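Glycoside Hydrolase (Bacteroides uniformis, PDB 5T99) probably hydrolyses galactosidic bonds in agarose-derived oligosaccharides as a family 2 glycoside hydrolase of a gut symbiont, and binds galacto-isofagomine. Local coordinates at residues 185-189 with 401-405; 195-201 with 251-257; 266-272 with 284-290. One frame throughout, in Å; residues are numbered along the deposited sequence.

Contact 1 (185-189 with 401-405). With EDO (1,2-ethanediol), chain J; EDO (1,2-ethanediol), chain K.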
loop_
_atom_site.group_PDB
_atom_site.type_symbol
_atom_site.label_atom_id
_atom_site.label_comp_id
_atom_site.label_asym_id
_atom_site.label_seq_id
_atom_site.Cartn_x
_atom_site.Cartn_y
_atom_site.Cartn_z
ATOM N N HIS A 185 -12.895 -4.362 17.165
ATOM C CA HIS A 185 -13.033 -2.940 16.854
ATOM C C HIS A 185 -13.781 -2.169 17.941
ATOM O O HIS A 185 -14.508 -1.231 17.652
ATOM C CB HIS A 185 -13.715 -2.778 15.497
ATOM C CG HIS A 185 -13.158 -3.688 14.447
ATOM N ND1 HIS A 185 -13.950 -4.341 13.526
ATOM C CD2 HIS A 185 -11.884 -4.077 14.196
ATOM C CE1 HIS A 185 -13.182 -5.065 12.732
ATOM N NE2 HIS A 185 -11.927 -4.931 13.124
ATOM N N GLY A 186 -13.552 -2.551 19.194
ATOM C CA GLY A 186 -14.361 -2.086 20.312
ATOM C C GLY A 186 -13.961 -0.789 20.999
ATOM O O GLY A 186 -14.595 -0.416 21.993
ATOM N N VAL A 187 -12.917 -0.119 20.499
ATOM C CA VAL A 187 -12.535 1.220 20.972
ATOM C C VAL A 187 -12.424 2.180 19.788
ATOM O O VAL A 187 -11.826 1.859 18.767
ATOM C CB VAL A 187 -11.202 1.205 21.745
ATOM C CG1 VAL A 187 -10.797 2.619 22.154
ATOM C CG2 VAL A 187 -11.300 0.300 22.962
ATOM N N TYR A 188 -12.997 3.366 19.953
ATOM C CA TYR A 188 -13.051 4.378 18.919
ATOM C C TYR A 188 -12.510 5.685 19.521
ATOM O O TYR A 188 -13.151 6.275 20.384
ATOM C CB TYR A 188 -14.511 4.492 18.440
ATOM C CG TYR A 188 -14.848 5.595 17.463
ATOM C CD1 TYR A 188 -13.912 6.096 16.541
ATOM C CD2 TYR A 188 -16.146 6.124 17.429
ATOM C CE1 TYR A 188 -14.267 7.094 15.632
ATOM C CE2 TYR A 188 -16.505 7.113 16.525
ATOM C CZ TYR A 188 -15.570 7.600 15.631
ATOM O OH TYR A 188 -15.959 8.606 14.760
ATOM N N VAL A 189 -11.325 6.108 19.062
ATOM C CA VAL A 189 -10.581 7.243 19.610
ATOM C C VAL A 189 -10.646 8.425 18.649
ATOM O O VAL A 189 -10.230 8.295 17.492
ATOM C CB VAL A 189 -9.095 6.865 19.799
ATOM C CG1 VAL A 189 -8.297 8.029 20.400
ATOM C CG2 VAL A 189 -8.964 5.604 20.650
ATOM N N MET A 401 -15.059 0.599 10.971
ATOM C CA MET A 401 -14.817 0.125 12.334
ATOM C C MET A 401 -13.347 -0.286 12.539
ATOM O O MET A 401 -12.750 0.007 13.583
ATOM C CB MET A 401 -15.731 -1.060 12.667
ATOM C CG MET A 401 -17.218 -0.747 12.698
ATOM S SD MET A 401 -17.676 0.253 14.105
ATOM C CE MET A 401 -17.775 -1.048 15.343
ATOM N N ARG A 402 -12.774 -0.939 11.528
ATOM C CA ARG A 402 -11.373 -1.361 11.546
ATOM C C ARG A 402 -10.413 -0.177 11.520
ATOM O O ARG A 402 -9.430 -0.175 12.268
ATOM C CB ARG A 402 -11.079 -2.271 10.334
ATOM C CG ARG A 402 -9.755 -3.028 10.362
ATOM C CD ARG A 402 -9.434 -3.716 9.031
ATOM N NE ARG A 402 -9.039 -2.751 8.013
ATOM C CZ ARG A 402 -8.414 -3.030 6.865
ATOM N NH1 ARG A 402 -8.086 -4.285 6.522
ATOM N NH2 ARG A 402 -8.101 -2.029 6.047
ATOM N N ASP A 403 -10.689 0.814 10.667
ATOM C CA ASP A 403 -9.695 1.853 10.354
ATOM C C ASP A 403 -9.927 3.255 10.938
ATOM O O ASP A 403 -9.082 4.122 10.754
ATOM C CB ASP A 403 -9.525 1.980 8.830
ATOM C CG ASP A 403 -8.985 0.723 8.192
ATOM O OD1 ASP A 403 -8.591 -0.202 8.942
ATOM O OD2 ASP A 403 -8.961 0.660 6.935
ATOM N N ARG A 404 -11.028 3.477 11.655
ATOM C CA ARG A 404 -11.375 4.831 12.106
ATOM C C ARG A 404 -10.521 5.390 13.256
ATOM O O ARG A 404 -10.798 6.489 13.729
ATOM C CB ARG A 404 -12.854 4.925 12.479
ATOM C CG ARG A 404 -13.279 4.080 13.676
ATOM C CD ARG A 404 -14.781 4.121 13.792
ATOM N NE ARG A 404 -15.295 3.336 14.898
ATOM C CZ ARG A 404 -16.553 3.390 15.339
ATOM N NH1 ARG A 404 -17.449 4.204 14.771
ATOM N NH2 ARG A 404 -16.931 2.623 16.366
ATOM N N ASN A 405 -9.528 4.634 13.716
ATOM C CA ASN A 405 -8.522 5.144 14.646
ATOM C C ASN A 405 -7.186 5.511 14.015
ATOM O O ASN A 405 -6.373 6.158 14.679
ATOM C CB ASN A 405 -8.297 4.138 15.765
ATOM C CG ASN A 405 -9.571 3.832 16.505
ATOM O OD1 ASN A 405 -10.300 4.754 16.875
ATOM N ND2 ASN A 405 -9.868 2.545 16.715
HETATM C C1 EDO J . -8.280 9.600 14.972
HETATM O O1 EDO J . -9.456 8.754 15.036
HETATM C C2 EDO J . -7.279 9.315 16.098
HETATM O O2 EDO J . -6.012 8.825 15.608
HETATM C C1 EDO K . -20.680 4.117 17.742
HETATM O O1 EDO K . -21.623 4.818 18.565
HETATM C C2 EDO K . -20.714 4.582 16.291
HETATM O O2 EDO K . -20.703 3.461 15.398
HETATM O O HOH W 1 -15.629 0.961 18.491
HETATM O O HOH W 2 -13.442 1.300 15.859
#
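Tyr188 and Arg404 stack flat, the guanidinium over one face of the phenol ring, planes 2° apart. Arg404 CZ sits 3.7 Å from the Tyr188 ring centroid, a cation-pi contact. Arg404 CG stands between its backbone N and carbonyl carbon (chi1 65°) and the chain then runs extended to NE, with CD in a CH-pi contact over the same face. The opposite face of the guanidinium meets Met401 SD, 3.4 Å above its plane, holding the group between ring and sulfur. At the guanidinium edge one water accepts from NH2 and donates to His185 O, a second accepts from NE, and an ethanediol oxygen meets NH1 in a weak bond. Asn405 OD1 lies in plane at the Tyr188 ring edge. Arg402 CA lies over one face of the His185 imidazole, 4.0 Å from its centroid. The Asn405 amide uses both ends: ND2 donates to Val187 O (2.9 Å), and Val189 N to OD1 (2.8 Å) at 176°, fixing the amide's rotation. The contact sets strand 180-194 against the C-terminal end of barrel helix 388-403 and the following loop; Tyr188 OH is hydrogen-bonded to Asp442 OD1, Val187 and Val189 pack on strand 279-288, and Arg402 leans on helix 354-363.

Contact 2 (195-201 with 251-257). With EDO (1,2-ethanediol), chain D; EDO (1,2-ethanediol), chain E.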
loop_
_atom_site.group_PDB
_atom_site.type_symbol
_atom_site.label_atom_id
_atom_site.label_comp_id
_atom_site.label_asym_id
_atom_site.label_seq_id
_atom_site.Cartn_x
_atom_site.Cartn_y
_atom_site.Cartn_z
ATOM N N THR A 195 -5.039 21.695 19.555
ATOM C CA THR A 195 -4.290 22.956 19.560
ATOM C C THR A 195 -2.915 22.663 20.135
ATOM O O THR A 195 -2.715 21.637 20.771
ATOM C CB THR A 195 -4.975 24.064 20.407
ATOM O OG1 THR A 195 -4.907 23.739 21.794
ATOM C CG2 THR A 195 -6.427 24.222 20.047
ATOM N N LYS A 196 -1.976 23.566 19.903
ATOM C CA LYS A 196 -0.629 23.440 20.461
ATOM C C LYS A 196 -0.599 23.270 21.996
ATOM O O LYS A 196 0.197 22.490 22.514
ATOM C CB LYS A 196 0.219 24.647 20.070
ATOM C CG LYS A 196 1.671 24.505 20.490
ATOM C CD LYS A 196 2.518 25.678 20.042
ATOM C CE LYS A 196 3.996 25.317 20.113
ATOM N NZ LYS A 196 4.806 26.466 20.602
ATOM N N SER A 197 -1.435 24.024 22.702
ATOM C CA SER A 197 -1.500 23.984 24.170
ATOM C C SER A 197 -2.239 22.787 24.714
ATOM O O SER A 197 -1.905 22.294 25.795
ATOM C CB SER A 197 -2.226 25.227 24.704
ATOM O OG SER A 197 -1.462 26.357 24.394
ATOM N N LYS A 198 -3.279 22.358 24.003
ATOM C CA LYS A 198 -4.158 21.324 24.502
ATOM C C LYS A 198 -4.884 20.577 23.387
ATOM O O LYS A 198 -5.462 21.199 22.492
ATOM C CB LYS A 198 -5.190 21.941 25.455
ATOM C CG LYS A 198 -6.230 20.940 25.945
ATOM C CD LYS A 198 -7.032 21.460 27.117
ATOM C CE LYS A 198 -7.968 22.565 26.704
ATOM N NZ LYS A 198 -9.135 22.578 27.613
ATOM N N ALA A 199 -4.864 19.247 23.474
ATOM C CA ALA A 199 -5.748 18.396 22.697
ATOM C C ALA A 199 -6.668 17.682 23.664
ATOM O O ALA A 199 -6.310 17.454 24.824
ATOM C CB ALA A 199 -4.949 17.383 21.900
ATOM N N VAL A 200 -7.862 17.346 23.180
ATOM C CA VAL A 200 -8.815 16.547 23.932
ATOM C C VAL A 200 -8.948 15.233 23.193
ATOM O O VAL A 200 -9.196 15.229 21.987
ATOM C CB VAL A 200 -10.187 17.241 24.028
ATOM C CG1 VAL A 200 -11.196 16.360 24.762
ATOM C CG2 VAL A 200 -10.046 18.574 24.735
ATOM N N VAL A 201 -8.745 14.130 23.917
ATOM C CA VAL A 201 -8.862 12.779 23.379
ATOM C C VAL A 201 -10.162 12.190 23.898
ATOM O O VAL A 201 -10.325 12.016 25.098
ATOM C CB VAL A 201 -7.694 11.897 23.839
ATOM C CG1 VAL A 201 -7.888 10.462 23.370
ATOM C CG2 VAL A 201 -6.362 12.455 23.334
ATOM N N TYR A 251 -13.710 11.624 27.924
ATOM C CA TYR A 251 -12.639 12.408 27.298
ATOM C C TYR A 251 -11.608 12.808 28.345
ATOM O O TYR A 251 -11.889 12.850 29.545
ATOM C CB TYR A 251 -13.187 13.663 26.599
ATOM C CG TYR A 251 -13.658 14.686 27.598
ATOM C CD1 TYR A 251 -12.830 15.738 27.998
ATOM C CD2 TYR A 251 -14.902 14.554 28.208
ATOM C CE1 TYR A 251 -13.242 16.654 28.961
ATOM C CE2 TYR A 251 -15.329 15.461 29.163
ATOM C CZ TYR A 251 -14.496 16.507 29.534
ATOM O OH TYR A 251 -14.920 17.389 30.464
ATOM N N ILE A 252 -10.419 13.128 27.867
ATOM C CA ILE A 252 -9.333 13.562 28.728
ATOM C C ILE A 252 -8.495 14.595 27.986
ATOM O O ILE A 252 -8.303 14.490 26.767
ATOM C CB ILE A 252 -8.485 12.360 29.197
ATOM C CG1 ILE A 252 -7.420 12.806 30.209
ATOM C CG2 ILE A 252 -7.846 11.633 28.017
ATOM C CD1 ILE A 252 -6.744 11.666 30.954
ATOM N N ASN A 253 -8.025 15.597 28.729
ATOM C CA ASN A 253 -7.143 16.644 28.205
ATOM C C ASN A 253 -5.708 16.112 28.132
ATOM O O ASN A 253 -5.253 15.402 29.034
ATOM C CB ASN A 253 -7.148 17.884 29.117
ATOM C CG ASN A 253 -8.497 18.590 29.176
ATOM O OD1 ASN A 253 -9.296 18.561 28.232
ATOM N ND2 ASN A 253 -8.749 19.256 30.294
ATOM N N MET A 254 -5.029 16.442 27.037
ATOM C CA MET A 254 -3.590 16.247 26.881
ATOM C C MET A 254 -2.999 17.632 26.685
ATOM O O MET A 254 -3.210 18.253 25.650
ATOM C CB MET A 254 -3.289 15.398 25.633
ATOM C CG MET A 254 -3.907 14.012 25.622
ATOM S SD MET A 254 -3.063 12.945 26.774
ATOM C CE MET A 254 -1.607 12.514 25.833
ATOM N N LEU A 255 -2.297 18.135 27.696
ATOM C CA LEU A 255 -1.620 19.434 27.582
ATOM C C LEU A 255 -0.310 19.285 26.801
ATOM O O LEU A 255 0.345 18.245 26.871
ATOM C CB LEU A 255 -1.382 20.061 28.963
ATOM C CG LEU A 255 -2.607 20.197 29.889
ATOM C CD1 LEU A 255 -2.222 20.965 31.151
ATOM C CD2 LEU A 255 -3.807 20.856 29.211
ATOM N N ASN A 256 0.040 20.318 26.037
ATOM C CA ASN A 256 1.255 20.335 25.210
ATOM C C ASN A 256 1.450 19.048 24.402
ATOM O O ASN A 256 2.519 18.430 24.448
ATOM C CB ASN A 256 2.468 20.605 26.095
ATOM C CG ASN A 256 2.316 21.882 26.891
ATOM O OD1 ASN A 256 2.249 21.859 28.127
ATOM N ND2 ASN A 256 2.236 23.007 26.187
ATOM N N PRO A 257 0.399 18.638 23.663
ATOM C CA PRO A 257 0.431 17.357 22.961
ATOM C C PRO A 257 1.487 17.299 21.854
ATOM O O PRO A 257 1.851 18.329 21.286
ATOM C CB PRO A 257 -0.973 17.268 22.355
ATOM C CG PRO A 257 -1.324 18.698 22.111
ATOM C CD PRO A 257 -0.821 19.394 23.336
HETATM C C1 EDO D . 0.478 15.103 28.324
HETATM O O1 EDO D . 0.039 15.521 27.031
HETATM C C2 EDO D . -0.682 14.979 29.315
HETATM O O2 EDO D . -1.166 16.255 29.768
HETATM C C1 EDO E . 4.659 17.959 28.637
HETATM O O1 EDO E . 4.060 16.654 28.685
HETATM C C2 EDO E . 4.112 18.826 29.774
HETATM O O2 EDO E . 2.752 19.221 29.528
HETATM O O HOH W 3 1.918 20.910 21.285
#
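Ala199 and Met254 form a hydrogen-bonded antiparallel pair at the centre of this contact, Met254 N donating to Ala199 O at 2.7 Å and Ala199 N to Met254 O at 2.9 Å. Val201 and Ile252 repeat the pattern, and beyond the end of the strand Asn256 N closes on Ser197 O (2.8 Å) from above the carbonyl plane. Between these pairs, Lys198 with Leu255 and Val200 with Asn253 are non-hydrogen-bonded, and CA-H...O contacts accompany the backbone bonds.

Apolar contacts divide by face. On the side of Ala199 and Val201, Val201 CG2 meets Met254 CG at 3.7 Å, and Pro257 CG comes within 3.9 Å of Ala199 CB. Here Ile252 and Met254 also touch strands 215-224 and 230-240 of the facing sheet, as the inner surface of a beta-sandwich does. On the other side Val200 CG1 rests obliquely against Tyr251 CD1, the tyrosine CG standing between its backbone N and carbonyl carbon (chi1 71°), while the methylenes of Lys198 run across Asn253 and Leu255 CD2.

Polar links gather at the chain turn: Thr195 OG1 donates to Lys198 O, and a water donates to both Lys196 O and Pro257 O. Backbone bonds therefore set the register, the side chains of Ala199, Val201, Ile252 and Met254 supply hydrophobic packing, and the mixed aliphatic and polar residues of the opposite face suit a surface largely turned to solvent.

Contact 3 (266-272 with 284-290). With EDO (1,2-ethanediol), chain J.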
loop_
_atom_site.group_PDB
_atom_site.type_symbol
_atom_site.label_atom_id
_atom_site.label_comp_id
_atom_site.label_asym_id
_atom_site.label_seq_id
_atom_site.Cartn_x
_atom_site.Cartn_y
_atom_site.Cartn_z
ATOM N N TYR A 266 4.040 11.595 15.115
ATOM C CA TYR A 266 4.110 11.100 16.463
ATOM C C TYR A 266 2.849 10.292 16.802
ATOM O O TYR A 266 1.737 10.765 16.597
ATOM C CB TYR A 266 4.274 12.275 17.424
ATOM C CG TYR A 266 4.615 11.855 18.824
ATOM C CD1 TYR A 266 5.933 11.932 19.290
ATOM C CD2 TYR A 266 3.620 11.380 19.693
ATOM C CE1 TYR A 266 6.254 11.563 20.586
ATOM C CE2 TYR A 266 3.921 11.008 20.990
ATOM C CZ TYR A 266 5.242 11.096 21.438
ATOM O OH TYR A 266 5.537 10.711 22.730
ATOM N N MET A 267 3.057 9.093 17.344
ATOM C CA MET A 267 1.997 8.159 17.673
ATOM C C MET A 267 1.944 7.943 19.169
ATOM O O MET A 267 2.981 7.839 19.823
ATOM C CB MET A 267 2.271 6.806 17.009
ATOM C CG MET A 267 2.170 6.823 15.484
ATOM S SD MET A 267 0.524 7.287 14.929
ATOM C CE MET A 267 -0.414 5.827 15.380
ATOM N N TYR A 268 0.729 7.879 19.694
ATOM C CA TYR A 268 0.476 7.503 21.078
ATOM C C TYR A 268 -0.055 6.088 21.052
ATOM O O TYR A 268 -0.482 5.605 20.013
ATOM C CB TYR A 268 -0.563 8.438 21.721
ATOM C CG TYR A 268 -0.044 9.803 22.105
ATOM C CD1 TYR A 268 0.494 10.036 23.365
ATOM C CD2 TYR A 268 -0.084 10.859 21.209
ATOM C CE1 TYR A 268 0.971 11.293 23.731
ATOM C CE2 TYR A 268 0.394 12.125 21.553
ATOM C CZ TYR A 268 0.912 12.344 22.821
ATOM O OH TYR A 268 1.373 13.590 23.168
ATOM N N LYS A 269 -0.021 5.442 22.208
ATOM C CA LYS A 269 -0.612 4.123 22.421
ATOM C C LYS A 269 -1.630 4.187 23.574
ATOM O O LYS A 269 -1.307 4.668 24.666
ATOM C CB LYS A 269 0.486 3.111 22.730
ATOM C CG LYS A 269 0.012 1.674 22.931
ATOM C CD LYS A 269 1.178 0.717 23.182
ATOM C CE LYS A 269 1.937 0.404 21.893
ATOM N NZ LYS A 269 3.117 -0.484 22.142
ATOM N N LEU A 270 -2.847 3.705 23.316
ATOM C CA LEU A 270 -3.909 3.624 24.320
ATOM C C LEU A 270 -4.007 2.204 24.849
ATOM O O LEU A 270 -4.288 1.289 24.079
ATOM C CB LEU A 270 -5.261 4.013 23.710
ATOM C CG LEU A 270 -6.517 3.745 24.549
ATOM C CD1 LEU A 270 -6.486 4.584 25.826
ATOM C CD2 LEU A 270 -7.778 4.008 23.743
ATOM N N LYS A 271 -3.808 2.030 26.153
ATOM C CA LYS A 271 -4.059 0.755 26.825
ATOM C C LYS A 271 -5.368 0.890 27.580
ATOM O O LYS A 271 -5.492 1.741 28.460
ATOM C CB LYS A 271 -2.910 0.456 27.780
ATOM C CG LYS A 271 -2.997 -0.815 28.641
ATOM C CD LYS A 271 -2.044 -0.678 29.840
ATOM C CE LYS A 271 -1.240 -1.931 30.118
ATOM N NZ LYS A 271 -0.047 -1.640 30.973
ATOM N N THR A 272 -6.346 0.066 27.230
ATOM C CA THR A 272 -7.656 0.082 27.883
ATOM C C THR A 272 -7.832 -1.213 28.687
ATOM O O THR A 272 -7.765 -2.312 28.126
ATOM C CB THR A 272 -8.806 0.246 26.850
ATOM O OG1 THR A 272 -8.671 1.503 26.181
ATOM C CG2 THR A 272 -10.180 0.189 27.519
ATOM N N TYR A 284 -6.789 -4.105 26.199
ATOM C CA TYR A 284 -7.019 -3.855 24.776
ATOM C C TYR A 284 -6.263 -2.604 24.354
ATOM O O TYR A 284 -6.475 -1.526 24.919
ATOM C CB TYR A 284 -8.513 -3.660 24.544
ATOM C CG TYR A 284 -8.975 -3.590 23.102
ATOM C CD1 TYR A 284 -9.439 -4.735 22.438
ATOM C CD2 TYR A 284 -8.991 -2.384 22.413
ATOM C CE1 TYR A 284 -9.901 -4.673 21.130
ATOM C CE2 TYR A 284 -9.450 -2.314 21.104
ATOM C CZ TYR A 284 -9.905 -3.461 20.467
ATOM O OH TYR A 284 -10.354 -3.394 19.168
ATOM N N PHE A 285 -5.396 -2.756 23.358
ATOM C CA PHE A 285 -4.539 -1.686 22.890
ATOM C C PHE A 285 -5.075 -1.065 21.593
ATOM O O PHE A 285 -5.636 -1.770 20.748
ATOM C CB PHE A 285 -3.121 -2.214 22.683
ATOM C CG PHE A 285 -2.404 -2.547 23.964
ATOM C CD1 PHE A 285 -1.705 -1.554 24.672
ATOM C CD2 PHE A 285 -2.409 -3.846 24.464
ATOM C CE1 PHE A 285 -1.025 -1.851 25.844
ATOM C CE2 PHE A 285 -1.730 -4.151 25.643
ATOM C CZ PHE A 285 -1.044 -3.152 26.336
ATOM N N THR A 286 -4.908 0.254 21.468
ATOM C CA THR A 286 -5.253 1.002 20.256
ATOM C C THR A 286 -4.155 2.044 19.982
ATOM O O THR A 286 -3.813 2.845 20.853
ATOM C CB THR A 286 -6.606 1.744 20.387
ATOM O OG1 THR A 286 -7.651 0.837 20.762
ATOM C CG2 THR A 286 -6.987 2.427 19.061
ATOM N N ASP A 287 -3.607 2.038 18.772
ATOM C CA ASP A 287 -2.654 3.067 18.377
ATOM C C ASP A 287 -3.442 4.231 17.823
ATOM O O ASP A 287 -4.466 4.024 17.155
ATOM C CB ASP A 287 -1.671 2.531 17.344
ATOM C CG ASP A 287 -0.650 1.580 17.951
ATOM O OD1 ASP A 287 -0.157 1.840 19.074
ATOM O OD2 ASP A 287 -0.322 0.578 17.299
ATOM N N PHE A 288 -3.003 5.449 18.137
ATOM C CA PHE A 288 -3.676 6.653 17.644
ATOM C C PHE A 288 -2.742 7.849 17.592
ATOM O O PHE A 288 -1.682 7.842 18.216
ATOM C CB PHE A 288 -4.923 6.973 18.484
ATOM C CG PHE A 288 -4.623 7.601 19.826
ATOM C CD1 PHE A 288 -4.552 8.979 19.965
ATOM C CD2 PHE A 288 -4.414 6.810 20.950
ATOM C CE1 PHE A 288 -4.269 9.561 21.193
ATOM C CE2 PHE A 288 -4.134 7.384 22.183
ATOM C CZ PHE A 288 -4.071 8.761 22.308
ATOM N N GLY A 289 -3.158 8.863 16.835
ATOM C CA GLY A 289 -2.450 10.122 16.723
ATOM C C GLY A 289 -3.355 11.307 17.006
ATOM O O GLY A 289 -4.588 11.177 17.038
ATOM N N ILE A 290 -2.722 12.462 17.202
ATOM C CA ILE A 290 -3.409 13.697 17.530
ATOM C C ILE A 290 -3.202 14.712 16.404
ATOM O O ILE A 290 -2.142 15.342 16.285
ATOM C CB ILE A 290 -2.933 14.260 18.888
ATOM C CG1 ILE A 290 -3.117 13.199 19.986
ATOM C CG2 ILE A 290 -3.681 15.543 19.232
ATOM C CD1 ILE A 290 -2.774 13.656 21.399
HETATM C C1 EDO J . -8.280 9.600 14.972
HETATM O O1 EDO J . -9.456 8.754 15.036
HETATM C C2 EDO J . -7.279 9.315 16.098
HETATM O O2 EDO J . -6.012 8.825 15.608
HETATM O O HOH W 4 0.050 12.522 17.845
HETATM O O HOH W 5 1.875 3.800 18.884
HETATM O O HOH W 6 -7.712 0.636 23.566
#
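Tyr268 and Phe288 pair near one end of a beta hairpin, strands 268-276 and 279-288, at the edge of a four-stranded sheet in the immunoglobulin-like sandwich domain of family 2 enzymes. Three hydrogen-bonded antiparallel pairs, Tyr268 with Phe288, Leu270 with Thr286 and Thr272 with Tyr284, join the strands through six backbone bonds.

Phe288 owes its position to chi1 of 77°, which places CG between the backbone N and the carbonyl carbon and swings the ring across toward the partner strand. There Tyr268 CB lies over one face, 3.8 Å from the centroid of the Phe288 ring, in a CH-pi contact, and Leu270 CB stands at the ring's edge, 3.9 Å from Phe288 CE2. The two aromatic planes, 15° apart, are slid so far that they barely overlap. Tyr268 instead turns its ring toward Ile290, whose CD1 reaches Tyr268 CE2 at 3.5 Å, and carries Tyr266 CE2 above the centre of one face. Its hydroxyl is bonded to Asn258 N. With an alanine at Tyr268 the CB over Phe288 would remain, but Ile290 CD1 and Tyr266 CE2 would probably lose the ring they pack on and Asn258 N its hydroxyl partner.

On the more exposed side Phe285 CG is anti to its carbonyl carbon (chi1 -70°), and the ring runs alongside the Lys271 chain, CE1 3.6 Å from Lys271 CB. Lys269 and Asp287 point the same way, NZ and OD1 5.1 Å apart, too far for a salt bridge. Met267, bent at chi2 and chi3, brings CE to 3.7 Å from Phe288 O. On the buried side a single water donates to Tyr284 O at 2.8 Å and hydrogen-bonds with the hydroxyls of Thr272 and Thr286; Thr272 OG1 is also hydrogen-bonded to His221 ND1.

From the N terminus, strand 180-194 supplies the first half of contact 1, and strand 198-209 follows at once to open contact 2. That loop closes about 50 residues later on strand 245-255. The chain then enters the hairpin of contact 3, which closes over a short turn. Contacts 2 and 3 thus lie in series, and both fall within the long span that ends when barrel helix 388-403 completes contact 1. None cross. Contacts 2 and 3 belong to the two facing sheets of the sandwich and meet where Ala199 packs on Ile290 and Met254 on Tyr268. Contact 1 fastens that sandwich to the barrel. Within the sandwich its strand meets the others, Val187 on Tyr284, and Val189 on Leu270 and Val201.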